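Local coordinates for protein aminoacyltransferase FemA (Staphylococcus aureus, PDB 1LRZ) that catalyses the addition of glycines 2 and 3 to the pentaglycine interpeptide bridge of staphylococcal peptidoglycan, using glycyl-tRNA as the glycine donor, at residues Y157-D162 / Y386-I391; F323-Y328 / D359-Y364. All coordinates share one frame; numbering follows the deposited sequence.

Interactions 1 and 2 belong to one mixed sheet, their centres about 9 Å apart, and both are mostly buried. Strands 157-162 and 360-365 are neighbours in it: Leu161 N lies 2.8 Å from Tyr361 O, a probable backbone hydrogen bond between the two contacts. Interaction 1 is antiparallel and held chiefly by backbone bonds and aliphatic packing, with waters and the carboxylate of Glu389 where strand 389-393 begins. Interaction 2, nearer the centre of the chain, is parallel, closes a beta-alpha-beta unit and adds a buried salt bridge with aromatic packing. Along the chain, interaction 2 is nested inside the loop that interaction 1 closes.

Interaction 1 (Y157-D162 / Y386-I391); sequences YHSVLD and YNAEII
Val160 and Ile391 meet through branches set by their first torsions: Val160 CG1 is anti to the backbone N (chi1 -175°), which puts CG2 beside that N, and Ile391 CG1 also lies beside its own N (chi1 -62°). The two side chains cross obliquely on one face of the sheet, with Val160 CG2 3.8 Å from Ile391 CD1. Beneath them is an antiparallel strand pair, 157-162 against the start of strand 389-393, within the larger mixed sheet. Its register follows from two hydrogen-bonded pairs, His158 with Ile391 and Val160 with Glu389, flanking the non-hydrogen-bonded pair Ser159-Ile390. Each hydrogen-bonded pair is joined by two reciprocal N-H to O bonds, of which His158 N to Ile391 O is 3.0 Å.

On the other face, Ile390 reaches across with both branches. Ile390 CG2 touches the edge of the Tyr157 ring near its plane, 4.1 Å from Tyr157 CD2, while Ile390 CD1 approaches Ser159 CB. Ser159 OG passes 3.3 Å from Ala388 CB and is hydrogen-bonded to His118. Strand 112-116 continues the sheet beyond Ile390, whose backbone bonds to Leu116.

The preceding helix ends in a Schellman motif, with Asn387 at positive phi (74°), and the chain then passes through Ala388 into the strand. At this turn Leu161 CD1 packs 3.3 Å from Tyr386 O, and a water joins Asn387 O to Asp162 N. Val160 O accepts from Glu389 N, which stands above the carbonyl plane rather than in it. The same oxygen also receives a hydrogen from a water 3.0 Å away, and that water donates its other hydrogen to Glu389 OE2.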
ATOM      1  N   TYR A 157      -9.614   6.068  -6.100  1.00 15.91           N
ATOM      2  CA  TYR A 157      -9.082   5.026  -6.977  1.00 15.82           C
ATOM      3  C   TYR A 157      -7.849   4.326  -6.417  1.00 16.57           C
ATOM      4  O   TYR A 157      -6.930   4.981  -5.925  1.00 14.41           O
ATOM      5  CB  TYR A 157      -8.707   5.600  -8.346  1.00 16.54           C
ATOM      6  CG  TYR A 157      -9.820   6.304  -9.091  1.00 16.05           C
ATOM      7  CD1 TYR A 157     -10.223   7.600  -8.739  1.00 15.48           C
ATOM      8  CD2 TYR A 157     -10.451   5.688 -10.169  1.00 15.93           C
ATOM      9  CE1 TYR A 157     -11.235   8.265  -9.456  1.00 13.76           C
ATOM     10  CE2 TYR A 157     -11.456   6.340 -10.888  1.00 15.92           C
ATOM     11  CZ  TYR A 157     -11.839   7.626 -10.527  1.00 16.65           C
ATOM     12  OH  TYR A 157     -12.814   8.271 -11.257  1.00 18.94           O
ATOM     13  N   HIS A 158      -7.840   2.995  -6.510  1.00 15.98           N
ATOM     14  CA  HIS A 158      -6.712   2.175  -6.057  1.00 13.17           C
ATOM     15  C   HIS A 158      -6.219   1.297  -7.210  1.00 14.17           C
ATOM     16  O   HIS A 158      -7.006   0.896  -8.065  1.00 13.02           O
ATOM     17  CB  HIS A 158      -7.121   1.226  -4.918  1.00 11.95           C
ATOM     18  CG  HIS A 158      -7.380   1.902  -3.607  1.00 14.87           C
ATOM     19  ND1 HIS A 158      -7.906   1.230  -2.522  1.00 13.00           N
ATOM     20  CD2 HIS A 158      -7.178   3.178  -3.198  1.00 13.93           C
ATOM     21  CE1 HIS A 158      -8.020   2.065  -1.503  1.00 16.18           C
ATOM     22  NE2 HIS A 158      -7.585   3.254  -1.886  1.00 13.92           N
ATOM     23  N   SER A 159      -4.918   1.011  -7.221  1.00 14.01           N
ATOM     24  CA  SER A 159      -4.311   0.112  -8.207  1.00 14.56           C
ATOM     25  C   SER A 159      -4.105  -1.139  -7.352  1.00 15.56           C
ATOM     26  O   SER A 159      -3.310  -1.122  -6.410  1.00 15.82           O
ATOM     27  CB  SER A 159      -2.958   0.634  -8.678  1.00 13.18           C
ATOM     28  OG  SER A 159      -2.270  -0.396  -9.374  1.00 16.45           O
ATOM     29  N   VAL A 160      -4.805  -2.218  -7.684  1.00 13.48           N
ATOM     30  CA  VAL A 160      -4.770  -3.427  -6.866  1.00 12.94           C
ATOM     31  C   VAL A 160      -4.354  -4.699  -7.599  1.00 11.65           C
ATOM     32  O   VAL A 160      -4.872  -4.999  -8.669  1.00 12.15           O
ATOM     33  CB  VAL A 160      -6.172  -3.655  -6.248  1.00 15.24           C
ATOM     34  CG1 VAL A 160      -6.147  -4.839  -5.278  1.00 13.76           C
ATOM     35  CG2 VAL A 160      -6.636  -2.370  -5.554  1.00 12.78           C
ATOM     36  N   LEU A 161      -3.432  -5.439  -6.994  1.00 11.78           N
ATOM     37  CA  LEU A 161      -2.924  -6.689  -7.554  1.00 11.58           C
ATOM     38  C   LEU A 161      -3.537  -7.875  -6.815  1.00 13.25           C
ATOM     39  O   LEU A 161      -3.327  -8.053  -5.608  1.00 15.24           O
ATOM     40  CB  LEU A 161      -1.402  -6.744  -7.419  1.00 13.87           C
ATOM     41  CG  LEU A 161      -0.682  -8.001  -7.932  1.00 14.70           C
ATOM     42  CD1 LEU A 161      -0.932  -8.168  -9.437  1.00 14.12           C
ATOM     43  CD2 LEU A 161       0.816  -7.856  -7.655  1.00 15.29           C
ATOM     44  N   ASP A 162      -4.292  -8.690  -7.545  1.00 15.38           N
ATOM     45  CA  ASP A 162      -4.945  -9.850  -6.958  1.00 17.68           C
ATOM     46  C   ASP A 162      -3.966 -11.012  -6.849  1.00 17.62           C
ATOM     47  O   ASP A 162      -3.350 -11.420  -7.841  1.00 18.06           O
ATOM     48  CB  ASP A 162      -6.158 -10.245  -7.801  1.00 19.66           C
ATOM     49  CG  ASP A 162      -6.869 -11.476  -7.259  1.00 25.88           C
ATOM     50  OD1 ASP A 162      -6.638 -11.841  -6.081  1.00 25.31           O
ATOM     51  OD2 ASP A 162      -7.669 -12.068  -8.010  1.00 28.03           O
ATOM     52  N   TYR A 386       2.885  -4.245 -13.026  1.00 14.53           N
ATOM     53  CA  TYR A 386       2.777  -5.386 -12.117  1.00 14.71           C
ATOM     54  C   TYR A 386       1.517  -6.216 -12.378  1.00 16.20           C
ATOM     55  O   TYR A 386       1.246  -7.189 -11.669  1.00 17.76           O
ATOM     56  CB  TYR A 386       2.771  -4.904 -10.656  1.00 14.08           C
ATOM     57  CG  TYR A 386       4.146  -4.591 -10.109  1.00 15.72           C
ATOM     58  CD1 TYR A 386       4.942  -5.589  -9.546  1.00 13.05           C
ATOM     59  CD2 TYR A 386       4.662  -3.298 -10.176  1.00 17.16           C
ATOM     60  CE1 TYR A 386       6.227  -5.297  -9.057  1.00 16.32           C
ATOM     61  CE2 TYR A 386       5.941  -2.998  -9.699  1.00 13.89           C
ATOM     62  CZ  TYR A 386       6.718  -3.995  -9.140  1.00 18.16           C
ATOM     63  OH  TYR A 386       7.984  -3.681  -8.658  1.00 19.00           O
ATOM     64  N   ASN A 387       0.757  -5.819 -13.391  1.00 14.51           N
ATOM     65  CA  ASN A 387      -0.487  -6.484 -13.768  1.00 15.89           C
ATOM     66  C   ASN A 387      -1.605  -6.183 -12.781  1.00 14.83           C
ATOM     67  O   ASN A 387      -2.511  -6.984 -12.617  1.00 18.13           O
ATOM     68  CB  ASN A 387      -0.327  -8.015 -13.865  1.00 14.18           C
ATOM     69  CG  ASN A 387      -1.451  -8.662 -14.669  1.00 16.12           C
ATOM     70  OD1 ASN A 387      -1.917  -9.756 -14.356  1.00 22.94           O
ATOM     71  ND2 ASN A 387      -1.884  -7.984 -15.717  1.00 13.65           N
ATOM     72  N   ALA A 388      -1.536  -5.039 -12.116  1.00 14.72           N
ATOM     73  CA  ALA A 388      -2.574  -4.659 -11.175  1.00 13.85           C
ATOM     74  C   ALA A 388      -3.771  -4.175 -11.983  1.00 15.55           C
ATOM     75  O   ALA A 388      -3.662  -3.985 -13.196  1.00 13.51           O
ATOM     76  CB  ALA A 388      -2.075  -3.541 -10.281  1.00 11.66           C
ATOM     77  N   GLU A 389      -4.919  -4.002 -11.331  1.00 12.08           N
ATOM     78  CA  GLU A 389      -6.094  -3.474 -12.032  1.00 16.22           C
ATOM     79  C   GLU A 389      -6.563  -2.252 -11.241  1.00 14.09           C
ATOM     80  O   GLU A 389      -6.132  -2.061 -10.110  1.00 16.35           O
ATOM     81  CB  GLU A 389      -7.216  -4.526 -12.112  1.00 19.88           C
ATOM     82  CG  GLU A 389      -8.112  -4.569 -10.905  1.00 28.75           C
ATOM     83  CD  GLU A 389      -9.206  -5.633 -11.001  1.00 36.28           C
ATOM     84  OE1 GLU A 389      -9.954  -5.662 -12.014  1.00 36.41           O
ATOM     85  OE2 GLU A 389      -9.315  -6.433 -10.046  1.00 33.87           O
ATOM     86  N   ILE A 390      -7.426  -1.415 -11.811  1.00 13.05           N
ATOM     87  CA  ILE A 390      -7.895  -0.247 -11.061  1.00 12.69           C
ATOM     88  C   ILE A 390      -9.271  -0.500 -10.425  1.00 15.97           C
ATOM     89  O   ILE A 390     -10.170  -1.056 -11.060  1.00 12.92           O
ATOM     90  CB  ILE A 390      -8.047   1.010 -11.955  1.00 13.98           C
ATOM     91  CG1 ILE A 390      -6.696   1.401 -12.581  1.00 12.28           C
ATOM     92  CG2 ILE A 390      -8.602   2.172 -11.120  1.00 14.91           C
ATOM     93  CD1 ILE A 390      -5.608   1.731 -11.573  1.00  9.77           C
ATOM     94  N   ILE A 391      -9.427  -0.108  -9.168  1.00 13.51           N
ATOM     95  CA  ILE A 391     -10.725  -0.242  -8.529  1.00 16.47           C
ATOM     96  C   ILE A 391     -11.179   1.168  -8.161  1.00 16.43           C
ATOM     97  O   ILE A 391     -10.455   1.906  -7.488  1.00 15.27           O
ATOM     98  CB  ILE A 391     -10.691  -1.113  -7.250  1.00 18.43           C
ATOM     99  CG1 ILE A 391     -10.249  -2.538  -7.610  1.00 17.69           C
ATOM    100  CG2 ILE A 391     -12.110  -1.141  -6.594  1.00 11.85           C
ATOM    101  CD1 ILE A 391     -10.130  -3.476  -6.399  1.00 19.55           C
TER
HETATM  102  O   HOH W   1      -7.055  -6.964  -8.219  1.00 23.15           O
HETATM  103  O   HOH W   2      -4.179  -8.417 -10.580  1.00 26.68           O

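Interaction 2 (F323-Y328 / D359-Y364); sequences FEVVYY and DRYNFY
The Arg360 guanidinium presents one face to the Phe323 ring and its edge to Glu324: Phe323 CZ lies 3.4 Å above the guanidinium plane, offset toward the rim, while Glu324 OE2 sits at the edge in plane. Ring and guanidinium planes are 26° apart, and Arg360 CD lies over the ring face in a CH-pi contact, 4.0 Å from the Phe323 centroid. Farther along, one face of the Tyr364 ring is covered by Val326 CG1, again in CH-pi geometry, and the plane of that ring runs through Asn362 CG at its edge. Tyr328 and Tyr364 lie side by side, with Tyr364 CE2 near the Tyr328 ring plane.

These groups ride on the parallel strand pair of a beta-alpha-beta unit, in which helix 341-355 connects 325-332 to 360-365. The parallel register follows from the backbone bonds Val325 N to Arg360 O, Asn362 N to Val325 O (2.8 Å) and Tyr327 N to Asn362 O. Phe363 and Tyr364 both face Ser159, forming a classic beta bulge. A water donates to both Tyr327 O and Phe363 O.

Extended from CG to NE, Arg360 lies alongside Glu324, pointing the same way. Glu324 OE2 takes two donors from opposite faces of the carboxylate plane: Asn362 ND2 at 2.8 Å on the syn side, and Arg360 NE at 2.9 Å in a nearly straight salt bridge (176°). Glu324 OE1 and Arg360 NH2 both bond to Tyr110, and Arg360 NH1 to Tyr20. The buried carboxylate is therefore met by a cation and neutral donors, an arrangement likely to stabilise its negative charge and fix the rotation of the Asn362 amide.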
ATOM      1  N   PHE A 323      -7.044  -8.606   5.243  1.00 14.45           N
ATOM      2  CA  PHE A 323      -7.637  -8.372   3.932  1.00 12.54           C
ATOM      3  C   PHE A 323      -6.642  -7.984   2.840  1.00 14.34           C
ATOM      4  O   PHE A 323      -6.814  -8.346   1.679  1.00 14.25           O
ATOM      5  CB  PHE A 323      -8.703  -7.277   4.028  1.00 15.23           C
ATOM      6  CG  PHE A 323      -9.317  -6.906   2.703  1.00 14.46           C
ATOM      7  CD1 PHE A 323      -9.928  -7.874   1.910  1.00 13.48           C
ATOM      8  CD2 PHE A 323      -9.324  -5.579   2.270  1.00 15.77           C
ATOM      9  CE1 PHE A 323     -10.543  -7.526   0.699  1.00 15.29           C
ATOM     10  CE2 PHE A 323      -9.934  -5.218   1.064  1.00 15.16           C
ATOM     11  CZ  PHE A 323     -10.545  -6.194   0.279  1.00 13.79           C
ATOM     12  N   GLU A 324      -5.598  -7.251   3.207  1.00 13.82           N
ATOM     13  CA  GLU A 324      -4.646  -6.808   2.192  1.00 14.49           C
ATOM     14  C   GLU A 324      -3.394  -6.178   2.775  1.00 14.37           C
ATOM     15  O   GLU A 324      -3.344  -5.788   3.951  1.00 12.97           O
ATOM     16  CB  GLU A 324      -5.317  -5.757   1.304  1.00 15.07           C
ATOM     17  CG  GLU A 324      -5.791  -4.542   2.140  1.00 14.16           C
ATOM     18  CD  GLU A 324      -6.457  -3.426   1.331  1.00 16.76           C
ATOM     19  OE1 GLU A 324      -7.077  -2.544   1.966  1.00 12.59           O
ATOM     20  OE2 GLU A 324      -6.362  -3.414   0.083  1.00 13.74           O
ATOM     21  N   VAL A 325      -2.382  -6.076   1.923  1.00 13.06           N
ATOM     22  CA  VAL A 325      -1.145  -5.407   2.270  1.00 13.38           C
ATOM     23  C   VAL A 325      -1.293  -4.098   1.480  1.00 15.57           C
ATOM     24  O   VAL A 325      -1.678  -4.121   0.302  1.00 14.24           O
ATOM     25  CB  VAL A 325       0.090  -6.185   1.773  1.00 14.26           C
ATOM     26  CG1 VAL A 325       1.325  -5.287   1.817  1.00 12.08           C
ATOM     27  CG2 VAL A 325       0.314  -7.405   2.667  1.00 11.88           C
ATOM     28  N   VAL A 326      -1.024  -2.966   2.124  1.00 15.81           N
ATOM     29  CA  VAL A 326      -1.156  -1.680   1.462  1.00 15.22           C
ATOM     30  C   VAL A 326       0.164  -0.938   1.370  1.00 18.39           C
ATOM     31  O   VAL A 326       0.841  -0.747   2.380  1.00 19.32           O
ATOM     32  CB  VAL A 326      -2.146  -0.749   2.214  1.00 16.39           C
ATOM     33  CG1 VAL A 326      -2.160   0.641   1.556  1.00 14.41           C
ATOM     34  CG2 VAL A 326      -3.555  -1.343   2.203  1.00 13.79           C
ATOM     35  N   TYR A 327       0.529  -0.544   0.155  1.00 16.50           N
ATOM     36  CA  TYR A 327       1.730   0.259  -0.071  1.00 17.54           C
ATOM     37  C   TYR A 327       1.208   1.698   0.107  1.00 17.87           C
ATOM     38  O   TYR A 327       0.681   2.305  -0.829  1.00 13.91           O
ATOM     39  CB  TYR A 327       2.240   0.056  -1.495  1.00 18.08           C
ATOM     40  CG  TYR A 327       3.309   1.035  -1.915  1.00 21.32           C
ATOM     41  CD1 TYR A 327       4.398   1.310  -1.086  1.00 20.24           C
ATOM     42  CD2 TYR A 327       3.254   1.661  -3.161  1.00 21.02           C
ATOM     43  CE1 TYR A 327       5.408   2.181  -1.485  1.00 22.98           C
ATOM     44  CE2 TYR A 327       4.263   2.535  -3.574  1.00 26.42           C
ATOM     45  CZ  TYR A 327       5.333   2.792  -2.732  1.00 25.93           C
ATOM     46  OH  TYR A 327       6.324   3.661  -3.132  1.00 30.67           O
ATOM     47  N   TYR A 328       1.339   2.226   1.320  1.00 17.93           N
ATOM     48  CA  TYR A 328       0.825   3.551   1.628  1.00 19.74           C
ATOM     49  C   TYR A 328       1.651   4.725   1.113  1.00 21.44           C
ATOM     50  O   TYR A 328       1.114   5.655   0.512  1.00 21.70           O
ATOM     51  CB  TYR A 328       0.634   3.695   3.136  1.00 23.56           C
ATOM     52  CG  TYR A 328      -0.031   4.994   3.516  1.00 28.02           C
ATOM     53  CD1 TYR A 328      -1.377   5.219   3.225  1.00 28.17           C
ATOM     54  CD2 TYR A 328       0.700   6.025   4.106  1.00 31.79           C
ATOM     55  CE1 TYR A 328      -1.985   6.450   3.507  1.00 32.08           C
ATOM     56  CE2 TYR A 328       0.106   7.262   4.394  1.00 36.11           C
ATOM     57  CZ  TYR A 328      -1.237   7.464   4.089  1.00 36.83           C
ATOM     58  OH  TYR A 328      -1.817   8.686   4.355  1.00 40.50           O
ATOM     59  N   ASP A 359      -4.356 -12.341   0.297  1.00 14.71           N
ATOM     60  CA  ASP A 359      -4.624 -12.459  -1.136  1.00 17.92           C
ATOM     61  C   ASP A 359      -4.809 -11.182  -1.947  1.00 17.39           C
ATOM     62  O   ASP A 359      -5.256 -11.235  -3.097  1.00 15.52           O
ATOM     63  CB  ASP A 359      -5.857 -13.338  -1.339  1.00 20.72           C
ATOM     64  CG  ASP A 359      -5.718 -14.696  -0.675  1.00 23.83           C
ATOM     65  OD1 ASP A 359      -4.640 -15.313  -0.813  1.00 26.75           O
ATOM     66  OD2 ASP A 359      -6.690 -15.141  -0.032  1.00 25.61           O
ATOM     67  N   ARG A 360      -4.464 -10.046  -1.366  1.00 14.39           N
ATOM     68  CA  ARG A 360      -4.633  -8.776  -2.062  1.00 14.68           C
ATOM     69  C   ARG A 360      -3.468  -7.847  -1.765  1.00 14.77           C
ATOM     70  O   ARG A 360      -3.108  -7.649  -0.608  1.00 16.43           O
ATOM     71  CB  ARG A 360      -5.949  -8.149  -1.617  1.00 13.41           C
ATOM     72  CG  ARG A 360      -6.221  -6.736  -2.105  1.00 13.92           C
ATOM     73  CD  ARG A 360      -7.675  -6.389  -1.768  1.00 15.01           C
ATOM     74  NE  ARG A 360      -7.956  -4.957  -1.754  1.00 13.69           N
ATOM     75  CZ  ARG A 360      -8.880  -4.362  -2.502  1.00 15.21           C
ATOM     76  NH1 ARG A 360      -9.618  -5.073  -3.354  1.00 12.24           N
ATOM     77  NH2 ARG A 360      -9.105  -3.057  -2.357  1.00 14.68           N
ATOM     78  N   TYR A 361      -2.876  -7.290  -2.815  1.00 13.26           N
ATOM     79  CA  TYR A 361      -1.751  -6.383  -2.666  1.00 14.76           C
ATOM     80  C   TYR A 361      -2.198  -5.054  -3.273  1.00 14.67           C
ATOM     81  O   TYR A 361      -2.376  -4.932  -4.486  1.00 13.21           O
ATOM     82  CB  TYR A 361      -0.531  -6.935  -3.403  1.00 14.34           C
ATOM     83  CG  TYR A 361       0.736  -6.156  -3.138  1.00 15.80           C
ATOM     84  CD1 TYR A 361       1.498  -6.389  -1.992  1.00 14.61           C
ATOM     85  CD2 TYR A 361       1.171  -5.180  -4.035  1.00 15.00           C
ATOM     86  CE1 TYR A 361       2.665  -5.668  -1.748  1.00 14.19           C
ATOM     87  CE2 TYR A 361       2.331  -4.450  -3.803  1.00 15.03           C
ATOM     88  CZ  TYR A 361       3.073  -4.700  -2.660  1.00 17.92           C
ATOM     89  OH  TYR A 361       4.216  -3.971  -2.443  1.00 18.20           O
ATOM     90  N   ASN A 362      -2.374  -4.063  -2.413  1.00 13.52           N
ATOM     91  CA  ASN A 362      -2.872  -2.760  -2.816  1.00 13.37           C
ATOM     92  C   ASN A 362      -1.783  -1.705  -3.036  1.00 14.00           C
ATOM     93  O   ASN A 362      -1.216  -1.201  -2.067  1.00 13.06           O
ATOM     94  CB  ASN A 362      -3.850  -2.280  -1.736  1.00 13.60           C
ATOM     95  CG  ASN A 362      -4.860  -1.287  -2.258  1.00 16.95           C
ATOM     96  OD1 ASN A 362      -4.600  -0.585  -3.228  1.00 15.18           O
ATOM     97  ND2 ASN A 362      -6.024  -1.212  -1.599  1.00  9.80           N
ATOM     98  N   PHE A 363      -1.500  -1.371  -4.300  1.00 13.68           N
ATOM     99  CA  PHE A 363      -0.505  -0.341  -4.618  1.00 15.10           C
ATOM    100  C   PHE A 363      -1.092   1.009  -4.207  1.00 15.33           C
ATOM    101  O   PHE A 363      -0.435   2.052  -4.261  1.00 13.95           O
ATOM    102  CB  PHE A 363      -0.169  -0.335  -6.119  1.00  9.69           C
ATOM    103  CG  PHE A 363       0.760  -1.441  -6.531  1.00 15.97           C
ATOM    104  CD1 PHE A 363       0.271  -2.591  -7.152  1.00 12.37           C
ATOM    105  CD2 PHE A 363       2.133  -1.338  -6.287  1.00 15.56           C
ATOM    106  CE1 PHE A 363       1.141  -3.630  -7.523  1.00 16.03           C
ATOM    107  CE2 PHE A 363       3.013  -2.376  -6.659  1.00 18.30           C
ATOM    108  CZ  PHE A 363       2.518  -3.519  -7.276  1.00 12.85           C
ATOM    109  N   TYR A 364      -2.354   0.955  -3.801  1.00 15.59           N
ATOM    110  CA  TYR A 364      -3.110   2.105  -3.328  1.00 15.67           C
ATOM    111  C   TYR A 364      -3.437   3.230  -4.326  1.00 17.07           C
ATOM    112  O   TYR A 364      -3.650   2.988  -5.512  1.00 16.07           O
ATOM    113  CB  TYR A 364      -2.454   2.682  -2.056  1.00 15.90           C
ATOM    114  CG  TYR A 364      -3.461   3.073  -0.979  1.00 19.67           C
ATOM    115  CD1 TYR A 364      -4.483   2.186  -0.600  1.00 19.88           C
ATOM    116  CD2 TYR A 364      -3.394   4.310  -0.335  1.00 20.15           C
ATOM    117  CE1 TYR A 364      -5.403   2.519   0.383  1.00 19.24           C
ATOM    118  CE2 TYR A 364      -4.324   4.659   0.661  1.00 19.27           C
ATOM    119  CZ  TYR A 364      -5.321   3.756   1.011  1.00 21.90           C
ATOM    120  OH  TYR A 364      -6.241   4.072   1.988  1.00 20.51           O
TER
HETATM  121  O   HOH W   3       0.796   4.375  -2.744  1.00 37.05           O